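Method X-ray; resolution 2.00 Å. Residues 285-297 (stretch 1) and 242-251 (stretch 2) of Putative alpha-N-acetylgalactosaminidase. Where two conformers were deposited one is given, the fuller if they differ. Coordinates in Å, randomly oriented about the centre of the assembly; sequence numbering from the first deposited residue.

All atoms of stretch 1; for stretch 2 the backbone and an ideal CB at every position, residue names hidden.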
# COMPACT_ATOMS: atom_id res chain seq x y z
N VAL A 285 -29.23 5.86 -9.93
CA VAL A 285 -29.21 5.47 -8.53
C VAL A 285 -27.84 4.91 -8.03
O VAL A 285 -27.73 4.53 -6.87
CB VAL A 285 -30.34 4.45 -8.20
CG1 VAL A 285 -31.72 5.12 -8.40
CG2 VAL A 285 -30.21 3.17 -9.06
N ASP A 286 -26.84 4.84 -8.91
CA ASP A 286 -25.55 4.26 -8.55
C ASP A 286 -24.43 5.27 -8.43
O ASP A 286 -23.28 4.92 -8.16
CB ASP A 286 -25.11 3.19 -9.57
CG ASP A 286 -24.87 3.76 -10.95
OD1 ASP A 286 -25.74 4.55 -11.38
OD2 ASP A 286 -23.84 3.41 -11.60
N GLY A 287 -24.75 6.54 -8.68
CA GLY A 287 -23.71 7.60 -8.69
C GLY A 287 -23.66 8.46 -7.44
O GLY A 287 -24.49 8.33 -6.54
N PRO A 288 -22.66 9.35 -7.36
CA PRO A 288 -22.41 10.11 -6.16
C PRO A 288 -23.26 11.39 -6.02
O PRO A 288 -22.79 12.37 -5.48
CB PRO A 288 -20.94 10.43 -6.27
CG PRO A 288 -20.70 10.59 -7.74
CD PRO A 288 -21.55 9.45 -8.31
N GLY A 289 -24.50 11.34 -6.47
CA GLY A 289 -25.39 12.47 -6.33
C GLY A 289 -26.67 12.23 -7.09
O GLY A 289 -26.92 11.11 -7.53
N GLY A 290 -27.48 13.27 -7.20
CA GLY A 290 -28.70 13.19 -7.98
C GLY A 290 -28.58 13.93 -9.31
O GLY A 290 -27.51 14.03 -9.90
N ASP A 291 -29.71 14.41 -9.79
CA ASP A 291 -29.75 15.14 -11.04
C ASP A 291 -28.83 16.35 -10.93
O ASP A 291 -29.03 17.22 -10.08
CB ASP A 291 -31.19 15.53 -11.34
CG ASP A 291 -31.36 16.13 -12.74
OD1 ASP A 291 -30.41 16.66 -13.30
OD2 ASP A 291 -32.48 16.06 -13.28
N ARG A 292 -27.80 16.40 -11.76
CA ARG A 292 -26.69 17.32 -11.53
C ARG A 292 -25.85 17.60 -12.74
O ARG A 292 -25.88 16.88 -13.74
CB ARG A 292 -25.78 16.75 -10.44
CG ARG A 292 -24.89 15.58 -10.87
CD ARG A 292 -24.26 14.89 -9.67
NE ARG A 292 -23.46 13.70 -10.05
CZ ARG A 292 -23.96 12.49 -10.23
NH1 ARG A 292 -25.25 12.28 -10.10
NH2 ARG A 292 -23.17 11.47 -10.55
N TRP A 293 -25.10 18.70 -12.62
CA TRP A 293 -23.91 18.93 -13.40
C TRP A 293 -22.78 18.14 -12.75
O TRP A 293 -22.74 17.96 -11.54
CB TRP A 293 -23.53 20.40 -13.41
CG TRP A 293 -22.72 20.75 -14.56
CD1 TRP A 293 -21.36 21.03 -14.60
CD2 TRP A 293 -23.20 20.89 -15.89
NE1 TRP A 293 -20.98 21.33 -15.89
CE2 TRP A 293 -22.09 21.25 -16.70
CE3 TRP A 293 -24.44 20.74 -16.47
CZ2 TRP A 293 -22.22 21.45 -18.07
CZ3 TRP A 293 -24.57 20.97 -17.84
CH2 TRP A 293 -23.48 21.29 -18.62
N THR A 294 -21.86 17.66 -13.59
CA THR A 294 -20.71 16.91 -13.09
C THR A 294 -20.07 17.55 -11.89
O THR A 294 -19.91 18.74 -11.83
CB THR A 294 -19.65 16.66 -14.18
OG1 THR A 294 -18.60 15.88 -13.62
CG2 THR A 294 -19.09 17.94 -14.74
N ARG A 295 -19.72 16.73 -10.91
CA ARG A 295 -19.10 17.22 -9.70
C ARG A 295 -17.62 17.52 -9.91
O ARG A 295 -17.01 18.15 -9.08
CB ARG A 295 -19.26 16.21 -8.55
CG ARG A 295 -20.69 16.05 -8.08
CD ARG A 295 -20.85 14.76 -7.31
NE ARG A 295 -20.49 14.95 -5.92
CZ ARG A 295 -19.35 14.52 -5.36
NH1 ARG A 295 -18.41 13.83 -6.04
NH2 ARG A 295 -19.14 14.78 -4.09
N PHE A 296 -17.06 17.09 -11.04
CA PHE A 296 -15.64 17.33 -11.32
C PHE A 296 -15.43 18.81 -11.60
O PHE A 296 -16.20 19.44 -12.34
CB PHE A 296 -15.14 16.56 -12.50
CG PHE A 296 -14.81 15.11 -12.22
CD1 PHE A 296 -14.19 14.73 -11.07
CD2 PHE A 296 -15.00 14.17 -13.20
CE1 PHE A 296 -13.84 13.37 -10.86
CE2 PHE A 296 -14.67 12.83 -13.00
CZ PHE A 296 -14.08 12.45 -11.83
N THR A 297 -14.37 19.38 -11.00
CA THR A 297 -14.01 20.74 -11.32
C THR A 297 -13.47 20.71 -12.74
O THR A 297 -13.19 19.63 -13.31
CB THR A 297 -12.92 21.29 -10.39
OG1 THR A 297 -11.73 20.51 -10.59
CG2 THR A 297 -13.37 21.31 -8.89
N UNK A 242 -17.70 1.38 -10.34
CA UNK A 242 -17.75 2.02 -11.62
C UNK A 242 -17.28 3.47 -11.49
O UNK A 242 -17.48 4.15 -10.46
CB UNK A 242 -19.16 1.95 -12.20
N UNK A 243 -16.68 3.93 -12.58
CA UNK A 243 -16.18 5.27 -12.65
C UNK A 243 -17.32 6.25 -12.69
O UNK A 243 -18.30 6.11 -13.45
CB UNK A 243 -15.27 5.45 -13.87
N UNK A 244 -17.17 7.26 -11.82
CA UNK A 244 -18.09 8.38 -11.69
C UNK A 244 -17.34 9.68 -11.36
O UNK A 244 -16.12 9.70 -11.16
CB UNK A 244 -19.13 8.08 -10.61
N UNK A 245 -18.12 10.77 -11.29
CA UNK A 245 -17.62 12.14 -10.95
C UNK A 245 -17.30 12.29 -9.46
O UNK A 245 -17.97 13.04 -8.71
CB UNK A 245 -18.66 13.19 -11.35
N UNK A 246 -16.32 11.52 -9.01
CA UNK A 246 -15.77 11.70 -7.67
C UNK A 246 -14.27 11.60 -7.73
O UNK A 246 -13.72 10.70 -8.37
CB UNK A 246 -16.34 10.67 -6.69
N UNK A 247 -13.61 12.56 -7.11
CA UNK A 247 -12.15 12.61 -7.18
C UNK A 247 -11.50 11.33 -6.68
O UNK A 247 -10.47 10.91 -7.18
CB UNK A 247 -11.63 13.80 -6.37
N UNK A 248 -12.08 10.69 -5.67
CA UNK A 248 -11.44 9.51 -5.13
C UNK A 248 -11.32 8.41 -6.18
O UNK A 248 -10.31 7.69 -6.24
CB UNK A 248 -12.22 9.00 -3.92
N UNK A 249 -12.30 8.31 -7.07
CA UNK A 249 -12.22 7.33 -8.17
C UNK A 249 -11.22 7.75 -9.25
O UNK A 249 -10.51 6.91 -9.84
CB UNK A 249 -13.60 7.14 -8.80
N UNK A 250 -11.19 9.04 -9.57
CA UNK A 250 -10.21 9.51 -10.58
C UNK A 250 -8.79 9.32 -10.07
O UNK A 250 -7.91 8.77 -10.76
CB UNK A 250 -10.44 10.98 -10.93
N UNK A 251 -8.56 9.74 -8.83
CA UNK A 251 -7.27 9.54 -8.19
C UNK A 251 -6.85 8.07 -8.29
O UNK A 251 -5.73 7.78 -8.68
CB UNK A 251 -7.32 9.99 -6.73

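At position 242 the CA-to-CB bond points toward stretch 1, and the ideal CB lies 4.9 Å from D286 OD2. No atom of stretch 1 is close enough to dictate a choice; many polar residues would suit. It is D242, whose carboxylate is bonded elsewhere in the structure.

Position 243 points away, with no atom of stretch 1 within 5.5 Å of its ideal CB. Only a long side chain could turn back. It is F243, and its CZ meets F296 CZ at 3.7 Å, at the edge of the F296 ring.

Position 244 points sideways. Its ideal CB is 3.6 Å from P288 CD, and beyond it lie the backbone of G287 and the carboxylate of D286. A long, flat side chain with a donor would fit. It is W244. NE1 donates to D286 OD2 (3.1 Å), and G287 CA sits over the face of the five-membered ring, 3.7 Å from its centroid. A CB on G287 would come within 3.1 Å of W244 CE2, so the missing side chain lets the ring lie close.

Position 245 also points sideways; its ideal CB is 3.5 Å from T294 OG1 and 3.7 Å from R295 N. R292 brings its guanidinium here, and R295 N points a donor the same way. A short acceptor is called for, and an acid answers the charge best. It is D245. OD1 takes R292 NH2 (2.7 Å) in a salt bridge. OD2 takes both R292 NE (2.9 Å) and R295 N (2.8 Å). Its backbone helps too: R295 NH1 donates to D245 O (2.8 Å), and D245 CA packs over one face of F296.

Position 246 points away overall, yet its ideal CB is 3.8 Å from R295 NH1. The helix starts at the next residue, so Asp, Asn, Ser or Thr would suit as a cap, and the arginine favours Asp. It is D246, with two deposited conformers. In the one given, OD1 accepts from the backbone N of position 248 (2.9 Å), the capping bond, while OD2 forms a salt bridge with R295 NH1 (3.2 Å).

Position 247 points sideways, and its ideal CB lies 5.0 Å from F296 CE1, so most helix-tolerant residues would do. It is W247, and its backbone N lies 3.8 Å from F296 CE1.

Positions 248, 249 and 251 are helical, and no atom of stretch 1 is within 5.5 Å of their ideal CBs, though 249 points toward it; many residues would do. They are S248, whose OG bonds D246 OD1 (2.5 Å), L249 and Y251.

Position 250 points toward stretch 1; F296 CZ lies 4.0 Å from its ideal CB. A medium apolar residue fits. It is L250; CD2 covers the F296 face opposite D245 CA.

Stretch 2 242-251: DFWDDWSLLY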
# COMPACT_ATOMS: atom_id res chain seq x y z
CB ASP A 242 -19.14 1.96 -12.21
CG ASP A 242 -19.47 0.56 -12.73
OD1 ASP A 242 -18.71 0.04 -13.59
OD2 ASP A 242 -20.47 -0.01 -12.26
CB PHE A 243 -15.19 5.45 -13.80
CG PHE A 243 -14.52 6.77 -13.76
CD1 PHE A 243 -13.56 7.03 -12.79
CD2 PHE A 243 -14.88 7.79 -14.62
CE1 PHE A 243 -12.96 8.25 -12.71
CE2 PHE A 243 -14.28 9.01 -14.54
CZ PHE A 243 -13.32 9.25 -13.55
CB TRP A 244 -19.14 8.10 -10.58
CG TRP A 244 -20.32 7.33 -10.99
CD1 TRP A 244 -20.59 6.01 -10.71
CD2 TRP A 244 -21.43 7.80 -11.75
NE1 TRP A 244 -21.79 5.65 -11.24
CE2 TRP A 244 -22.34 6.73 -11.88
CE3 TRP A 244 -21.76 9.03 -12.33
CZ2 TRP A 244 -23.53 6.84 -12.58
CZ3 TRP A 244 -22.93 9.14 -13.00
CH2 TRP A 244 -23.84 8.05 -13.10
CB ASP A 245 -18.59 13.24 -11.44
CG ASP A 245 -20.01 13.05 -10.94
OD1 ASP A 245 -20.51 11.90 -10.85
OD2 ASP A 245 -20.65 14.07 -10.67
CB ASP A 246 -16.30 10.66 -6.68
CG ASP A 246 -15.89 10.98 -5.24
OD1 ASP A 246 -14.80 10.51 -4.82
OD2 ASP A 246 -16.67 11.66 -4.52
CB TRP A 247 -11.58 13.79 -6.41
CG TRP A 247 -10.09 13.76 -6.35
CD1 TRP A 247 -9.32 13.56 -5.26
CD2 TRP A 247 -9.18 13.92 -7.45
NE1 TRP A 247 -7.99 13.60 -5.60
CE2 TRP A 247 -7.87 13.79 -6.94
CE3 TRP A 247 -9.34 14.14 -8.81
CZ2 TRP A 247 -6.73 13.90 -7.74
CZ3 TRP A 247 -8.19 14.25 -9.61
CH2 TRP A 247 -6.92 14.13 -9.07
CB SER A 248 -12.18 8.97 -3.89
OG SER A 248 -13.42 8.43 -4.31
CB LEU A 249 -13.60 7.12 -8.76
CG LEU A 249 -14.68 6.63 -7.76
CD1 LEU A 249 -16.04 6.72 -8.43
CD2 LEU A 249 -14.34 5.22 -7.36
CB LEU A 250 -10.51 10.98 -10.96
CG LEU A 250 -9.66 11.63 -12.04
CD1 LEU A 250 -9.44 10.75 -13.29
CD2 LEU A 250 -10.28 13.03 -12.41
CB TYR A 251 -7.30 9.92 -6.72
CG TYR A 251 -6.00 9.69 -6.01
CD1 TYR A 251 -5.03 10.66 -6.00
CD2 TYR A 251 -5.74 8.52 -5.33
CE1 TYR A 251 -3.83 10.48 -5.36
CE2 TYR A 251 -4.57 8.32 -4.66
CZ TYR A 251 -3.59 9.31 -4.68
OH TYR A 251 -2.37 9.17 -4.04
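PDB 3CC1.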